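Local coordinates for protein glucanase (Clostridium thermocellum, PDB 5GXX) that probably hydrolyses cellulose chains internally as a family 9 endoglucanase of the cellulosome, its catalytic domain joined to a cellulose-binding-type module, at residues Y18-A23 against V32-D37; H380-Y385 against R470-A475. The protein carries 1 engineered substitution. All coordinates share one frame; numbering follows the deposited sequence.

Interaction 1: Y18-A23 against V32-D37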
ATOM      1  N   TYR A  18     -25.180 -11.827  32.055  1.00 10.98           N
ATOM      2  CA  TYR A  18     -24.399 -10.760  32.688  1.00 11.28           C
ATOM      3  C   TYR A  18     -22.945 -11.155  32.931  1.00 12.36           C
ATOM      4  O   TYR A  18     -22.054 -10.300  32.873  1.00 12.63           O
ATOM      5  CB  TYR A  18     -25.074 -10.259  33.961  1.00 11.83           C
ATOM      6  CG  TYR A  18     -26.346  -9.520  33.629  1.00 11.44           C
ATOM      7  CD1 TYR A  18     -26.308  -8.182  33.238  1.00  9.17           C
ATOM      8  CD2 TYR A  18     -27.580 -10.174  33.640  1.00 10.54           C
ATOM      9  CE1 TYR A  18     -27.463  -7.513  32.870  1.00  9.54           C
ATOM     10  CE2 TYR A  18     -28.748  -9.508  33.293  1.00 10.84           C
ATOM     11  CZ  TYR A  18     -28.677  -8.182  32.907  1.00 12.47           C
ATOM     12  OH  TYR A  18     -29.820  -7.484  32.589  1.00 11.28           O
ATOM     13  N   GLU A  19     -22.662 -12.436  33.165  1.00 10.67           N
ATOM     14  CA  GLU A  19     -21.260 -12.862  33.291  1.00 11.21           C
ATOM     15  C   GLU A  19     -20.490 -12.744  31.974  1.00 11.81           C
ATOM     16  O   GLU A  19     -19.274 -12.527  31.952  1.00 13.13           O
ATOM     17  CB  GLU A  19     -21.183 -14.291  33.828  1.00 11.71           C
ATOM     18  CG  GLU A  19     -21.633 -14.317  35.279  1.00 15.11           C
ATOM     19  CD  GLU A  19     -21.751 -15.712  35.885  1.00 13.14           C
ATOM     20  OE1 GLU A  19     -20.940 -16.598  35.589  1.00 13.78           O
ATOM     21  OE2 GLU A  19     -22.689 -15.889  36.680  1.00 16.32           O
ATOM     22  N   CYS A  20     -21.190 -12.898  30.855  1.00 11.52           N
ATOM     23  CA  CYS A  20     -20.585 -12.660  29.542  1.00 11.55           C
ATOM     24  C   CYS A  20     -20.212 -11.182  29.338  1.00 10.99           C
ATOM     25  O   CYS A  20     -19.363 -10.864  28.501  1.00 11.21           O
ATOM     26  CB  CYS A  20     -21.568 -13.072  28.453  1.00 11.94           C
ATOM     27  SG  CYS A  20     -21.952 -14.822  28.451  1.00 12.30           S
ATOM     28  N   GLN A  21     -20.850 -10.299  30.103  1.00 11.81           N
ATOM     29  CA  GLN A  21     -20.677  -8.854  29.949  1.00 11.69           C
ATOM     30  C   GLN A  21     -19.632  -8.274  30.889  1.00 13.53           C
ATOM     31  O   GLN A  21     -19.356  -7.069  30.846  1.00 13.24           O
ATOM     32  CB  GLN A  21     -22.000  -8.129  30.208  1.00 12.05           C
ATOM     33  CG  GLN A  21     -23.132  -8.524  29.267  1.00 11.87           C
ATOM     34  CD  GLN A  21     -22.833  -8.176  27.828  1.00 10.48           C
ATOM     35  OE1 GLN A  21     -22.363  -9.014  27.073  1.00 13.80           O
ATOM     36  NE2 GLN A  21     -23.036  -6.912  27.465  1.00 13.39           N
ATOM     37  N   GLN A  22     -19.067  -9.107  31.756  1.00 12.24           N
ATOM     38  CA  GLN A  22     -18.182  -8.580  32.790  1.00 12.80           C
ATOM     39  C   GLN A  22     -16.860  -8.033  32.269  1.00 12.42           C
ATOM     40  O   GLN A  22     -16.173  -8.683  31.477  1.00 12.67           O
ATOM     41  CB  GLN A  22     -17.927  -9.619  33.881  1.00 12.32           C
ATOM     42  CG  GLN A  22     -19.153  -9.876  34.733  1.00 11.98           C
ATOM     43  CD  GLN A  22     -18.928 -10.987  35.747  1.00 11.91           C
ATOM     44  OE1 GLN A  22     -18.003 -11.798  35.614  1.00 15.30           O
ATOM     45  NE2 GLN A  22     -19.823 -11.063  36.741  1.00 13.74           N
ATOM     46  N   ALA A  23     -16.535  -6.826  32.721  1.00 13.16           N
ATOM     47  CA  ALA A  23     -15.225  -6.255  32.443  1.00 13.69           C
ATOM     48  C   ALA A  23     -14.241  -6.712  33.514  1.00 14.01           C
ATOM     49  O   ALA A  23     -14.639  -7.142  34.601  1.00 14.68           O
ATOM     50  CB  ALA A  23     -15.324  -4.742  32.372  1.00 14.96           C
ATOM     51  N   VAL A  32     -17.772 -18.274  32.358  1.00 13.86           N
ATOM     52  CA  VAL A  32     -17.718 -18.122  30.906  1.00 14.28           C
ATOM     53  C   VAL A  32     -16.313 -18.437  30.393  1.00 13.65           C
ATOM     54  O   VAL A  32     -15.396 -17.642  30.582  1.00 14.33           O
ATOM     55  CB  VAL A  32     -18.146 -16.713  30.478  1.00 13.55           C
ATOM     56  CG1 VAL A  32     -18.357 -16.678  28.966  1.00 12.00           C
ATOM     57  CG2 VAL A  32     -19.447 -16.283  31.181  1.00 14.04           C
ATOM     58  N   GLU A  33     -16.147 -19.586  29.738  1.00 15.23           N
ATOM     59  CA  GLU A  33     -14.823 -20.110  29.395  1.00 15.34           C
ATOM     60  C   GLU A  33     -14.135 -19.230  28.371  1.00 15.52           C
ATOM     61  O   GLU A  33     -12.900 -19.193  28.326  1.00 16.62           O
ATOM     62  CB  GLU A  33     -14.915 -21.550  28.864  1.00 15.81           C
ATOM     63  CG  GLU A  33     -15.691 -21.683  27.571  1.00 16.09           C
ATOM     64  CD  GLU A  33     -15.670 -23.105  27.052  1.00 21.45           C
ATOM     65  OE1 GLU A  33     -14.564 -23.686  26.975  1.00 27.48           O
ATOM     66  OE2 GLU A  33     -16.745 -23.641  26.719  1.00 18.85           O
ATOM     67  N   TRP A  34     -14.929 -18.520  27.574  1.00 13.83           N
ATOM     68  CA  TRP A  34     -14.390 -17.625  26.545  1.00 14.08           C
ATOM     69  C   TRP A  34     -14.265 -16.171  26.995  1.00 13.11           C
ATOM     70  O   TRP A  34     -14.092 -15.281  26.149  1.00 14.26           O
ATOM     71  CB  TRP A  34     -15.250 -17.706  25.285  1.00 11.74           C
ATOM     72  CG  TRP A  34     -16.743 -17.601  25.503  1.00 13.14           C
ATOM     73  CD1 TRP A  34     -17.604 -18.620  25.814  1.00 13.53           C
ATOM     74  CD2 TRP A  34     -17.543 -16.410  25.421  1.00 12.21           C
ATOM     75  NE1 TRP A  34     -18.888 -18.136  25.914  1.00 12.23           N
ATOM     76  CE2 TRP A  34     -18.884 -16.791  25.657  1.00 12.30           C
ATOM     77  CE3 TRP A  34     -17.263 -15.067  25.127  1.00 13.31           C
ATOM     78  CZ2 TRP A  34     -19.940 -15.876  25.637  1.00 14.38           C
ATOM     79  CZ3 TRP A  34     -18.320 -14.150  25.102  1.00 13.39           C
ATOM     80  CH2 TRP A  34     -19.641 -14.564  25.364  1.00 13.35           C
ATOM     81  N   ARG A  35     -14.359 -15.902  28.296  1.00 13.83           N
ATOM     82  CA  ARG A  35     -14.082 -14.563  28.805  1.00 14.48           C
ATOM     83  C   ARG A  35     -12.916 -14.607  29.783  1.00 14.20           C
ATOM     84  O   ARG A  35     -12.867 -15.466  30.664  1.00 15.74           O
ATOM     85  CB  ARG A  35     -15.294 -13.938  29.500  1.00 14.90           C
ATOM     86  CG  ARG A  35     -16.465 -13.485  28.600  1.00 13.59           C
ATOM     87  CD  ARG A  35     -16.087 -12.442  27.532  1.00 13.08           C
ATOM     88  NE  ARG A  35     -15.075 -11.533  28.073  1.00 13.74           N
ATOM     89  CZ  ARG A  35     -15.334 -10.629  29.018  1.00 13.34           C
ATOM     90  NH1 ARG A  35     -16.582 -10.397  29.429  1.00 12.00           N
ATOM     91  NH2 ARG A  35     -14.335  -9.919  29.549  1.00 13.24           N
ATOM     92  N   GLY A  36     -11.979 -13.674  29.623  1.00 14.70           N
ATOM     93  CA  GLY A  36     -10.905 -13.467  30.587  1.00 15.30           C
ATOM     94  C   GLY A  36     -10.910 -12.012  31.023  1.00 14.10           C
ATOM     95  O   GLY A  36     -11.737 -11.239  30.531  1.00 15.02           O
ATOM     96  N   ASP A  37      -9.967 -11.627  31.889  1.00 16.61           N
ATOM     97  CA  ASP A  37      -9.768 -10.225  32.270  1.00 16.04           C
ATOM     98  C   ASP A  37      -9.599  -9.385  31.007  1.00 17.12           C
ATOM     99  O   ASP A  37      -8.905  -9.778  30.055  1.00 17.81           O
ATOM    100  CB  ASP A  37      -8.525 -10.052  33.155  1.00 16.76           C
ATOM    101  CG  ASP A  37      -8.707 -10.616  34.548  1.00 19.71           C
ATOM    102  OD1 ASP A  37      -9.845 -10.923  34.958  1.00 19.04           O
ATOM    103  OD2 ASP A  37      -7.682 -10.775  35.250  1.00 22.34           O
TER

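Interaction 2: H380-Y385 against R470-A475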
ATOM      1  N   HIS A 380     -20.819 -17.830  14.922  1.00 14.16           N
ATOM      2  CA  HIS A 380     -20.222 -17.389  16.191  1.00 13.50           C
ATOM      3  C   HIS A 380     -19.434 -18.531  16.827  1.00 13.01           C
ATOM      4  O   HIS A 380     -19.869 -19.696  16.849  1.00 14.65           O
ATOM      5  CB  HIS A 380     -21.296 -16.979  17.201  1.00 13.96           C
ATOM      6  CG  HIS A 380     -21.823 -15.597  16.986  1.00 11.83           C
ATOM      7  ND1 HIS A 380     -21.869 -15.019  15.736  1.00 11.85           N
ATOM      8  CD2 HIS A 380     -22.306 -14.678  17.854  1.00 13.24           C
ATOM      9  CE1 HIS A 380     -22.388 -13.807  15.838  1.00 12.65           C
ATOM     10  NE2 HIS A 380     -22.659 -13.576  17.111  1.00 12.20           N
ATOM     11  N   ARG A 381     -18.290 -18.174  17.400  1.00 13.17           N
ATOM     12  CA  ARG A 381     -17.477 -19.160  18.104  1.00 13.41           C
ATOM     13  C   ARG A 381     -17.990 -19.491  19.502  1.00 14.50           C
ATOM     14  O   ARG A 381     -17.672 -20.569  20.023  1.00 15.70           O
ATOM     15  CB  ARG A 381     -16.011 -18.729  18.125  1.00 13.55           C
ATOM     16  CG  ARG A 381     -15.423 -18.795  16.715  1.00 15.34           C
ATOM     17  CD  ARG A 381     -14.104 -18.027  16.607  1.00 17.53           C
ATOM     18  NE  ARG A 381     -12.913 -18.855  16.664  1.00 19.50           N
ATOM     19  CZ  ARG A 381     -11.676 -18.365  16.721  1.00 19.09           C
ATOM     20  NH1 ARG A 381     -11.464 -17.055  16.788  1.00 14.39           N
ATOM     21  NH2 ARG A 381     -10.648 -19.199  16.766  1.00 24.55           N
ATOM     22  N   HIS A 382     -18.801 -18.599  20.074  1.00 12.42           N
ATOM     23  CA  HIS A 382     -19.307 -18.759  21.442  1.00 12.89           C
ATOM     24  C   HIS A 382     -20.808 -18.610  21.537  1.00 13.32           C
ATOM     25  O   HIS A 382     -21.414 -17.952  20.698  1.00 13.57           O
ATOM     26  CB  HIS A 382     -18.642 -17.768  22.392  1.00 12.06           C
ATOM     27  CG  HIS A 382     -17.163 -17.698  22.193  1.00 10.71           C
ATOM     28  ND1 HIS A 382     -16.349 -18.792  22.400  1.00 12.00           N
ATOM     29  CD2 HIS A 382     -16.366 -16.704  21.730  1.00 13.36           C
ATOM     30  CE1 HIS A 382     -15.108 -18.468  22.073  1.00 11.64           C
ATOM     31  NE2 HIS A 382     -15.085 -17.198  21.697  1.00 13.75           N
ATOM     32  N   VAL A 383     -21.382 -19.216  22.576  1.00 14.36           N
ATOM     33  CA  VAL A 383     -22.830 -19.145  22.792  1.00 13.30           C
ATOM     34  C   VAL A 383     -23.127 -18.078  23.831  1.00 11.60           C
ATOM     35  O   VAL A 383     -22.729 -18.210  24.984  1.00 13.86           O
ATOM     36  CB  VAL A 383     -23.412 -20.472  23.302  1.00 14.41           C
ATOM     37  CG1 VAL A 383     -24.935 -20.396  23.416  1.00 14.98           C
ATOM     38  CG2 VAL A 383     -23.028 -21.581  22.345  1.00 16.44           C
ATOM     39  N   LEU A 384     -23.814 -17.019  23.416  1.00 12.32           N
ATOM     40  CA  LEU A 384     -24.177 -15.934  24.336  1.00 11.13           C
ATOM     41  C   LEU A 384     -25.472 -16.294  25.087  1.00 10.82           C
ATOM     42  O   LEU A 384     -26.534 -15.658  24.950  1.00 12.11           O
ATOM     43  CB  LEU A 384     -24.325 -14.609  23.563  1.00 11.27           C
ATOM     44  CG  LEU A 384     -24.507 -13.340  24.400  1.00  9.74           C
ATOM     45  CD1 LEU A 384     -23.233 -12.907  25.133  1.00 11.81           C
ATOM     46  CD2 LEU A 384     -24.949 -12.211  23.462  1.00 11.97           C
ATOM     47  N   TYR A 385     -25.371 -17.312  25.932  1.00 11.06           N
ATOM     48  CA  TYR A 385     -26.569 -17.825  26.585  1.00 10.77           C
ATOM     49  C   TYR A 385     -27.339 -16.738  27.295  1.00 10.85           C
ATOM     50  O   TYR A 385     -26.789 -15.918  28.066  1.00 10.69           O
ATOM     51  CB  TYR A 385     -26.273 -18.908  27.631  1.00  9.94           C
ATOM     52  CG  TYR A 385     -25.870 -20.251  27.074  1.00 12.46           C
ATOM     53  CD1 TYR A 385     -26.822 -21.122  26.532  1.00 12.57           C
ATOM     54  CD2 TYR A 385     -24.542 -20.662  27.126  1.00 14.76           C
ATOM     55  CE1 TYR A 385     -26.448 -22.365  26.040  1.00 14.67           C
ATOM     56  CE2 TYR A 385     -24.167 -21.911  26.639  1.00 13.24           C
ATOM     57  CZ  TYR A 385     -25.118 -22.754  26.094  1.00 13.71           C
ATOM     58  OH  TYR A 385     -24.718 -23.982  25.618  1.00 20.74           O
ATOM     59  N   ARG A 470      -5.445 -16.338  16.429  1.00 13.80           N
ATOM     60  CA  ARG A 470      -6.902 -16.289  16.296  1.00 13.60           C
ATOM     61  C   ARG A 470      -7.530 -16.823  17.579  1.00 14.49           C
ATOM     62  O   ARG A 470      -8.553 -17.524  17.563  1.00 15.05           O
ATOM     63  CB  ARG A 470      -7.386 -17.049  15.067  1.00 13.89           C
ATOM     64  CG  ARG A 470      -6.643 -16.702  13.775  1.00 14.17           C
ATOM     65  CD  ARG A 470      -7.322 -17.370  12.596  1.00 15.72           C
ATOM     66  NE  ARG A 470      -6.456 -17.295  11.421  1.00 16.04           N
ATOM     67  CZ  ARG A 470      -6.730 -17.811  10.225  1.00 17.79           C
ATOM     68  NH1 ARG A 470      -7.891 -18.411   9.985  1.00 17.39           N
ATOM     69  NH2 ARG A 470      -5.836 -17.684   9.249  1.00 18.05           N
ATOM     70  N   SER A 471      -6.906 -16.493  18.702  1.00 13.95           N
ATOM     71  CA  SER A 471      -7.416 -16.954  20.005  1.00 13.68           C
ATOM     72  C   SER A 471      -8.832 -16.481  20.314  1.00 14.39           C
ATOM     73  O   SER A 471      -9.261 -15.438  19.832  1.00 14.71           O
ATOM     74  CB  SER A 471      -6.463 -16.567  21.140  1.00 15.00           C
ATOM     75  OG  SER A 471      -6.296 -15.157  21.232  1.00 14.36           O
ATOM     76  N   SER A 472      -9.544 -17.261  21.117  1.00 13.60           N
ATOM     77  CA  SER A 472     -10.948 -16.973  21.421  1.00 14.07           C
ATOM     78  C   SER A 472     -11.443 -17.636  22.710  1.00 14.70           C
ATOM     79  O   SER A 472     -12.538 -17.291  23.160  1.00 16.03           O
ATOM     80  CB  SER A 472     -11.855 -17.344  20.241  1.00 15.35           C
ATOM     81  OG  SER A 472     -12.956 -16.455  20.149  1.00 13.97           O
ATOM     82  N   TRP A 473     -10.668 -18.547  23.312  1.00 15.48           N
ATOM     83  CA  TRP A 473     -11.119 -19.245  24.530  1.00 15.01           C
ATOM     84  C   TRP A 473     -10.178 -19.047  25.717  1.00 16.05           C
ATOM     85  O   TRP A 473      -9.560 -20.008  26.182  1.00 17.42           O
ATOM     86  CB  TRP A 473     -11.291 -20.749  24.269  1.00 16.52           C
ATOM     87  CG  TRP A 473     -12.460 -21.074  23.426  1.00 15.91           C
ATOM     88  CD1 TRP A 473     -13.721 -21.364  23.854  1.00 18.19           C
ATOM     89  CD2 TRP A 473     -12.487 -21.155  21.998  1.00 16.47           C
ATOM     90  NE1 TRP A 473     -14.534 -21.626  22.779  1.00 19.23           N
ATOM     91  CE2 TRP A 473     -13.803 -21.503  21.625  1.00 15.85           C
ATOM     92  CE3 TRP A 473     -11.520 -20.967  21.001  1.00 16.87           C
ATOM     93  CZ2 TRP A 473     -14.183 -21.657  20.295  1.00 17.42           C
ATOM     94  CZ3 TRP A 473     -11.894 -21.132  19.675  1.00 18.35           C
ATOM     95  CH2 TRP A 473     -13.221 -21.477  19.336  1.00 16.66           C
ATOM     96  N   PRO A 474     -10.035 -17.806  26.212  1.00 15.19           N
ATOM     97  CA  PRO A 474     -10.560 -16.553  25.684  1.00 15.22           C
ATOM     98  C   PRO A 474      -9.553 -15.928  24.722  1.00 15.35           C
ATOM     99  O   PRO A 474      -8.374 -16.313  24.707  1.00 16.45           O
ATOM    100  CB  PRO A 474     -10.652 -15.677  26.933  1.00 15.19           C
ATOM    101  CG  PRO A 474      -9.470 -16.135  27.788  1.00 14.25           C
ATOM    102  CD  PRO A 474      -9.284 -17.600  27.464  1.00 15.77           C
ATOM    103  N   ALA A 475      -9.988 -14.933  23.956  1.00 14.16           N
ATOM    104  CA  ALA A 475      -9.017 -14.143  23.198  1.00 14.26           C
ATOM    105  C   ALA A 475      -7.894 -13.698  24.132  1.00 13.91           C
ATOM    106  O   ALA A 475      -8.153 -13.345  25.280  1.00 14.21           O
ATOM    107  CB  ALA A 475      -9.703 -12.923  22.566  1.00 13.71           C
TER
HETATM  108  O   HOH W   1      -9.761 -14.684  17.085  1.00 16.16           O

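Interaction 1: Y18-A23 against V32-D37
Arg35 reaches to the backbone of 20-22, where helix 7-20 gives way to loop, and binds two carbonyls there. Its NH1 and NH2 both grip one atom end-on, with Arg35 NH1 at 2.7 Å from Gln22 O. Arg35 NH1 also donates to Cys20 O at 3.0 Å, but from above the carbonyl plane, 61° out of it. Both oxygens lie near the guanidinium plane. Bends at chi2 (-59°) and chi3 bring the guanidinium edge to the two oxygens. The remaining nitrogen, NE, forms a salt bridge with Glu126, so the buried charge is probably well compensated.

Apolar contacts lie beside this polar cluster. Val32 CG2 packs on Glu19 CB at 3.7 Å and near Cys20 SG. The carboxylate of Glu19 turns to Arg31. Cys20 SG meets Trp34 CZ2 at 3.6 Å, a sulfur-aromatic contact in which the sulfur sits oblique to the ring, 54° off its normal.

The loop is shaped by a type I beta turn from Val32 to Arg35, closed by Arg35 N to Val32 O at 3.1 Å. Together these contacts fasten 32-37 to the region where the first long helix of the glycosyl hydrolase family 9 domain gives way to loop.

Interaction 2: H380-Y385 against R470-A475
Arg381 and His382 meet the segment 470-475 in a buried interface between the glycosyl hydrolase family 9 domain and the cellulose-binding-type module. Arg381 runs past the six-membered rim of the Trp473 indole, near CH2 and CZ3. Its CG lies anti to the carbonyl carbon (chi1 -68°), and the chain bends at chi3, which brings the guanidinium to Arg470 O. Arg381 NH2 bonds Arg470 O at 2.8 Å, nearly in line with the carbonyl. Arg381 NH1 adds a weak bond to Arg470 O. Ser472 CB lies over one face of the guanidinium, 3.5 Å from Arg381 NH1. The guanidinium stands almost perpendicular to the indole, their planes 86° apart, with Arg381 NH2 at 3.7 Å from Trp473 CZ3. Asp444 supplies a salt bridge to NH2. A water accepts from Arg381 NH1 and donates to Ser471 O.

The imidazole of His382 directs its edge at the face of Trp473, a T-shaped pair with planes at 78°. His382 CE1 leads, 3.3 Å from Trp473 NE1. Arg381 CB lies over the centre of the imidazole. Glu441 OE1 hydrogen-bonds both Trp473 NE1 and His382 ND1. At the other ring nitrogen, His382 NE2 and Ser472 OG share a hydrogen bond of 2.7 Å.

Overall arrangement
Interactions 1 and 2 are neighbours, their centres about 10 Å apart, and they touch directly. Trp34 CB of interaction 1 packs against His382 ND1 at 3.3 Å and Ser472 O at 3.5 Å. Pro474, which follows a cis peptide bond, brings its CB to 3.6 Å from Gly36 N. The 32-37 loop thus lies between the 470-475 segment and the backbone where helix 7-20 gives way to loop. Glu441 also links the two: its backbone N binds Glu33, and the same residue touches Trp34. Leu384 touches Cys20 as well. Interaction 1 lies within the catalytic domain, whereas interaction 2 joins that domain to the following module. Neither contact includes a calcium ligand.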